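Local coordinates for protein aminopentol aminotransferase (Sphingopyxis macrogoltabida, PDB 6HBS) that uses pyridoxal 5'-phosphate to transfer the amino group of aminopentol, the hydrolysed form of the mycotoxin fumonisin B1, to pyruvate in fumonisin degradation, at residues Glu34-Phe39 against Ala364-Gly369; Tyr359-Ala364 against Val370-Tyr375. All blocks are in the same frame, centred on the assembly; numbering follows the deposited sequence.

Interaction 1 of 2, residues Glu34-Phe39 against Ala364-Gly369; sequences EFPQFF and ACLKGG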
loop_
_atom_site.group_PDB
_atom_site.type_symbol
_atom_site.label_atom_id
_atom_site.label_comp_id
_atom_site.label_asym_id
_atom_site.label_seq_id
_atom_site.Cartn_x
_atom_site.Cartn_y
_atom_site.Cartn_z
ATOM N N GLU A 34 7.770 28.610 6.772
ATOM C CA GLU A 34 7.566 28.439 8.206
ATOM C C GLU A 34 6.981 27.062 8.538
ATOM O O GLU A 34 7.054 26.630 9.682
ATOM C CB GLU A 34 6.619 29.519 8.735
ATOM C CG GLU A 34 7.208 30.921 8.654
ATOM C CD GLU A 34 6.816 31.757 7.452
ATOM O OE1 GLU A 34 6.480 31.186 6.395
ATOM O OE2 GLU A 34 6.859 32.987 7.583
ATOM N N PHE A 35 6.322 26.416 7.573
ATOM C CA PHE A 35 5.678 25.122 7.814
ATOM C C PHE A 35 6.762 24.082 8.088
ATOM O O PHE A 35 7.683 23.923 7.290
ATOM C CB PHE A 35 4.756 24.727 6.659
ATOM C CG PHE A 35 3.386 25.348 6.756
ATOM C CD1 PHE A 35 3.162 26.646 6.318
ATOM C CD2 PHE A 35 2.341 24.660 7.344
ATOM C CE1 PHE A 35 1.903 27.227 6.440
ATOM C CE2 PHE A 35 1.087 25.240 7.487
ATOM C CZ PHE A 35 0.872 26.530 7.030
ATOM N N PRO A 36 6.709 23.386 9.244
ATOM C CA PRO A 36 7.614 22.264 9.509
ATOM C C PRO A 36 7.314 21.038 8.622
ATOM O O PRO A 36 6.150 20.711 8.371
ATOM C CB PRO A 36 7.336 21.935 10.980
ATOM C CG PRO A 36 5.902 22.348 11.188
ATOM C CD PRO A 36 5.733 23.581 10.323
ATOM N N GLN A 37 8.385 20.394 8.153
ATOM C CA GLN A 37 8.308 19.154 7.347
ATOM C C GLN A 37 8.254 17.905 8.244
ATOM O O GLN A 37 7.449 17.003 7.989
ATOM C CB GLN A 37 9.495 19.057 6.393
ATOM C CG GLN A 37 9.419 17.811 5.505
ATOM C CD GLN A 37 8.231 17.779 4.581
ATOM O OE1 GLN A 37 8.336 18.190 3.417
ATOM N NE2 GLN A 37 7.098 17.283 5.066
ATOM N N PHE A 38 9.086 17.864 9.298
ATOM C CA PHE A 38 9.317 16.703 10.123
ATOM C C PHE A 38 8.772 16.895 11.541
ATOM O O PHE A 38 9.017 17.920 12.139
ATOM C CB PHE A 38 10.817 16.411 10.156
ATOM C CG PHE A 38 11.344 15.979 8.820
ATOM C CD1 PHE A 38 11.010 14.729 8.324
ATOM C CD2 PHE A 38 12.082 16.844 8.036
ATOM C CE1 PHE A 38 11.466 14.322 7.087
ATOM C CE2 PHE A 38 12.528 16.448 6.788
ATOM C CZ PHE A 38 12.227 15.180 6.322
ATOM N N PHE A 39 8.112 15.868 12.074
ATOM C CA PHE A 39 7.453 15.895 13.383
ATOM C C PHE A 39 8.071 14.879 14.353
ATOM O O PHE A 39 8.846 13.999 13.946
ATOM C CB PHE A 39 5.958 15.669 13.213
ATOM C CG PHE A 39 5.323 16.762 12.409
ATOM C CD1 PHE A 39 5.396 16.757 11.020
ATOM C CD2 PHE A 39 4.707 17.835 13.042
ATOM C CE1 PHE A 39 4.838 17.799 10.291
ATOM C CE2 PHE A 39 4.160 18.877 12.308
ATOM C CZ PHE A 39 4.213 18.850 10.937
ATOM N N ALA A 364 0.863 32.663 9.727
ATOM C CA ALA A 364 0.712 33.443 10.966
ATOM C C ALA A 364 0.008 32.579 12.019
ATOM O O ALA A 364 0.302 32.667 13.186
ATOM C CB ALA A 364 -0.042 34.726 10.691
ATOM N N CYS A 365 -0.893 31.694 11.583
ATOM C CA CYS A 365 -1.549 30.770 12.519
ATOM C C CYS A 365 -0.546 29.792 13.166
ATOM O O CYS A 365 -0.758 29.389 14.317
ATOM C CB CYS A 365 -2.651 29.967 11.855
ATOM S SG CYS A 365 -4.141 30.898 11.432
ATOM N N LEU A 366 0.522 29.399 12.451
ATOM C CA LEU A 366 1.570 28.499 13.029
ATOM C C LEU A 366 2.150 29.103 14.309
ATOM O O LEU A 366 2.356 28.387 15.277
ATOM C CB LEU A 366 2.725 28.256 12.053
ATOM C CG LEU A 366 2.441 27.365 10.848
ATOM C CD1 LEU A 366 3.652 27.338 9.900
ATOM C CD2 LEU A 366 2.064 25.953 11.263
ATOM N N LYS A 367 2.403 30.416 14.307
ATOM C CA LYS A 367 2.995 31.094 15.475
ATOM C C LYS A 367 2.102 30.959 16.703
ATOM O O LYS A 367 2.604 30.943 17.817
ATOM C CB LYS A 367 3.170 32.596 15.241
ATOM C CG LYS A 367 4.227 32.980 14.218
ATOM C CD LYS A 367 5.062 34.174 14.672
ATOM C CE LYS A 367 5.133 35.285 13.648
ATOM N NZ LYS A 367 5.506 34.759 12.312
ATOM N N GLY A 368 0.784 30.896 16.492
ATOM C CA GLY A 368 -0.158 30.726 17.567
ATOM C C GLY A 368 -0.425 29.278 17.874
ATOM O O GLY A 368 -1.354 28.983 18.586
ATOM N N GLY A 369 0.365 28.361 17.295
ATOM C CA GLY A 369 0.193 26.951 17.617
ATOM C C GLY A 369 -1.023 26.318 16.961
ATOM O O GLY A 369 -1.647 25.468 17.554
#
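A CH-pi contact between Phe35 and Leu366 pins the loop that leads into strand 39-43 to the C-terminal end of helix 356-367, in a class-III (PLP-dependent) aminotransferase. Leu366 supplies the methyl: its CD1 sits over the centre of the Phe35 ring, 3.6 Å from the ring centroid and only 10° off the ring normal, so that it lies at nearly equal distances from all six carbons. Phe35 CG and CD1 are both 3.7 Å from Leu366 CD1. The second methyl of Leu366, CD2, stands by the CD2-CE2 bond of the ring, 4.0 Å from Phe35 CE2. The two side chains cross at about a right angle. Leu366 CG lies anti to its carbonyl carbon (chi1 -72°) and CD1 is extended from there (chi2 174°), which sends this methyl out from the helix toward the loop.

The same methyl also touches the loop backbone: Leu366 CD1 is 3.5 Å from Glu34 O and lies 4.3 Å from Pro36 CD, while Glu34 CB flanks it. Contact across the segments is thus apolar, and no hydrogen bond joins them. On the exposed side, Glu34 OE2 and Lys367 NZ are 5.2 Å apart, too far for a salt bridge, although their opposite charges may attract weakly.

Just beyond Leu366 the helix ends in a Schellman motif, with Gly369 at positive phi as the C-prime residue and its N bonded to Leu366 O. Phe35 also meets Tyr371 edge-to-face, Cys365 packs on helix 386-405, and Pro36 touches helix 5-17 and strand 46-49, so the contact lies where these elements converge.

Interaction 2 of 2, residues Tyr359-Ala364 against Val370-Tyr375; sequences YAWAAA and VYVHPY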
loop_
_atom_site.group_PDB
_atom_site.type_symbol
_atom_site.label_atom_id
_atom_site.label_comp_id
_atom_site.label_asym_id
_atom_site.label_seq_id
_atom_site.Cartn_x
_atom_site.Cartn_y
_atom_site.Cartn_z
ATOM N N TYR A 359 -1.856 32.242 2.243
ATOM C CA TYR A 359 -0.553 31.725 2.610
ATOM C C TYR A 359 -0.076 32.453 3.859
ATOM O O TYR A 359 0.361 31.830 4.873
ATOM C CB TYR A 359 0.419 31.824 1.427
ATOM C CG TYR A 359 0.432 30.604 0.543
ATOM C CD1 TYR A 359 -0.744 30.003 0.111
ATOM C CD2 TYR A 359 1.625 29.997 0.186
ATOM C CE1 TYR A 359 -0.724 28.877 -0.709
ATOM C CE2 TYR A 359 1.659 28.848 -0.599
ATOM C CZ TYR A 359 0.484 28.297 -1.065
ATOM O OH TYR A 359 0.516 27.157 -1.814
ATOM N N ALA A 360 -0.204 33.781 3.824
ATOM C CA ALA A 360 0.326 34.605 4.916
ATOM C C ALA A 360 -0.462 34.325 6.211
ATOM O O ALA A 360 0.121 34.201 7.298
ATOM C CB ALA A 360 0.284 36.069 4.518
ATOM N N TRP A 361 -1.777 34.166 6.087
ATOM C CA TRP A 361 -2.667 33.920 7.214
ATOM C C TRP A 361 -2.369 32.546 7.828
ATOM O O TRP A 361 -2.280 32.431 9.017
ATOM C CB TRP A 361 -4.124 34.003 6.753
ATOM C CG TRP A 361 -5.123 33.804 7.843
ATOM C CD1 TRP A 361 -5.470 34.705 8.817
ATOM C CD2 TRP A 361 -5.921 32.629 8.069
ATOM N NE1 TRP A 361 -6.419 34.159 9.641
ATOM C CE2 TRP A 361 -6.709 32.881 9.212
ATOM C CE3 TRP A 361 -6.018 31.379 7.443
ATOM C CZ2 TRP A 361 -7.616 31.942 9.707
ATOM C CZ3 TRP A 361 -6.924 30.461 7.912
ATOM C CH2 TRP A 361 -7.684 30.729 9.057
ATOM N N ALA A 362 -2.220 31.524 6.973
ATOM C CA ALA A 362 -1.938 30.174 7.442
ATOM C C ALA A 362 -0.603 30.178 8.191
ATOM O O ALA A 362 -0.487 29.577 9.241
ATOM C CB ALA A 362 -1.951 29.183 6.273
ATOM N N ALA A 363 0.398 30.894 7.661
ATOM C CA ALA A 363 1.718 30.883 8.287
ATOM C C ALA A 363 1.644 31.575 9.651
ATOM O O ALA A 363 2.303 31.151 10.589
ATOM C CB ALA A 363 2.757 31.545 7.414
ATOM N N ALA A 364 0.863 32.663 9.727
ATOM C CA ALA A 364 0.712 33.443 10.966
ATOM C C ALA A 364 0.008 32.579 12.019
ATOM O O ALA A 364 0.302 32.667 13.186
ATOM C CB ALA A 364 -0.042 34.726 10.691
ATOM N N VAL A 370 -1.336 26.713 15.725
ATOM C CA VAL A 370 -2.429 26.140 14.970
ATOM C C VAL A 370 -1.882 25.772 13.592
ATOM O O VAL A 370 -1.160 26.561 13.008
ATOM C CB VAL A 370 -3.594 27.135 14.849
ATOM C CG1 VAL A 370 -4.624 26.736 13.811
ATOM C CG2 VAL A 370 -4.237 27.371 16.203
ATOM N N TYR A 371 -2.195 24.555 13.136
ATOM C CA TYR A 371 -1.836 24.114 11.804
ATOM C C TYR A 371 -3.106 24.097 10.955
ATOM O O TYR A 371 -3.929 23.207 11.086
ATOM C CB TYR A 371 -1.179 22.728 11.834
ATOM C CG TYR A 371 -0.427 22.330 10.584
ATOM C CD1 TYR A 371 -1.083 22.121 9.374
ATOM C CD2 TYR A 371 0.949 22.136 10.612
ATOM C CE1 TYR A 371 -0.386 21.740 8.227
ATOM C CE2 TYR A 371 1.658 21.747 9.477
ATOM C CZ TYR A 371 0.984 21.542 8.284
ATOM O OH TYR A 371 1.682 21.167 7.187
ATOM N N VAL A 372 -3.197 25.059 10.043
ATOM C CA VAL A 372 -4.241 25.125 9.039
ATOM C C VAL A 372 -3.571 25.230 7.660
ATOM O O VAL A 372 -2.392 25.576 7.541
ATOM C CB VAL A 372 -5.176 26.324 9.270
ATOM C CG1 VAL A 372 -6.060 26.126 10.478
ATOM C CG2 VAL A 372 -4.409 27.638 9.341
ATOM N N HIS A 373 -4.338 24.937 6.612
ATOM C CA HIS A 373 -3.778 24.706 5.299
ATOM C C HIS A 373 -4.365 25.687 4.304
ATOM O O HIS A 373 -5.580 25.799 4.215
ATOM C CB HIS A 373 -4.005 23.259 4.862
ATOM C CG HIS A 373 -3.064 22.796 3.792
ATOM N ND1 HIS A 373 -2.995 23.377 2.539
ATOM C CD2 HIS A 373 -2.205 21.753 3.766
ATOM C CE1 HIS A 373 -2.076 22.763 1.823
ATOM N NE2 HIS A 373 -1.568 21.760 2.555
ATOM N N PRO A 374 -3.525 26.424 3.540
ATOM C CA PRO A 374 -4.029 27.416 2.596
ATOM C C PRO A 374 -4.514 26.905 1.232
ATOM O O PRO A 374 -5.115 27.718 0.514
ATOM C CB PRO A 374 -2.795 28.307 2.384
ATOM C CG PRO A 374 -1.654 27.368 2.493
ATOM C CD PRO A 374 -2.055 26.444 3.617
ATOM N N TYR A 375 -4.295 25.609 0.880
ATOM C CA TYR A 375 -4.788 25.130 -0.451
ATOM C C TYR A 375 -5.503 23.762 -0.411
ATOM O O TYR A 375 -6.179 23.410 -1.378
ATOM C CB TYR A 375 -3.675 25.240 -1.508
ATOM C CG TYR A 375 -2.523 24.283 -1.396
ATOM C CD1 TYR A 375 -2.683 22.926 -1.674
ATOM C CD2 TYR A 375 -1.261 24.727 -1.045
ATOM C CE1 TYR A 375 -1.621 22.030 -1.594
ATOM C CE2 TYR A 375 -0.191 23.841 -0.945
ATOM C CZ TYR A 375 -0.368 22.494 -1.237
ATOM O OH TYR A 375 0.673 21.624 -1.124
HETATM O O HOH W 1 -1.084 26.937 10.215
#
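The Tyr359 ring carries Pro374 over one face: Pro374 CG stands 4.0 Å from the ring centroid, 29° off the normal, as a CH-pi contact, and Pro374 CB comes to 3.5 Å from Tyr359 CD1. The proline and the ring cross at about a right angle. Tyr375 meets the far end of Tyr359 obliquely, its CD2 lying 3.1 Å from Tyr359 OH, a hydroxyl that is hydrogen-bonded to Leu30 O. The His373 ring takes the Tyr375 N-H at its edge, in the ring plane, through ND1 (3.1 Å, 168°). With its CG between backbone N and carbonyl carbon (chi1 71°), Tyr375 brings a face of its ring over His373 CE1.

Further along the helix, Ala362 CB rests against Pro374 CD at 3.8 Å, and Val372 CG2 points between Ala362 and the six-membered ring of Trp361, whose CZ3 is 4.0 Å away. Water 1 bridges the backbones, accepting from Val372 N, with Ala362 O (2.9 Å) and Val370 O (2.8 Å) among the acceptors in reach of its protons.

Helix 356-367 thus packs back on the chain that follows it into strand 370-371, the edge strand, within this chain, of a mixed sheet, where Tyr371 pairs with Ile56 of the parallel strand 54-57. Trp361 packs on helix 386-405, where its ring meets that of Phe400, and edge-to-face on Phe349 of strand 346-349; Tyr375 stacks on Phe202.

Overall arrangement
Both interactions use helix 356-367 and share Ala364, on successive turns of much the same face, interaction 1 at its C-terminal end. Interaction 2 is wholly buried and links the helix to the chain that returns from it through strand 370-371, only a few residues later; interaction 1 joins the same helix to a loop 325 residues away in sequence, is smaller, and reaches the surface at Glu34. Apolar packing carries both, yet only interaction 2 has a water bridging the two backbones. They meet directly: Cys365 O probably accepts a hydrogen bond from Val370 N, and the Phe35 ring reaches Val372 O. Both lie away from the cofactor site.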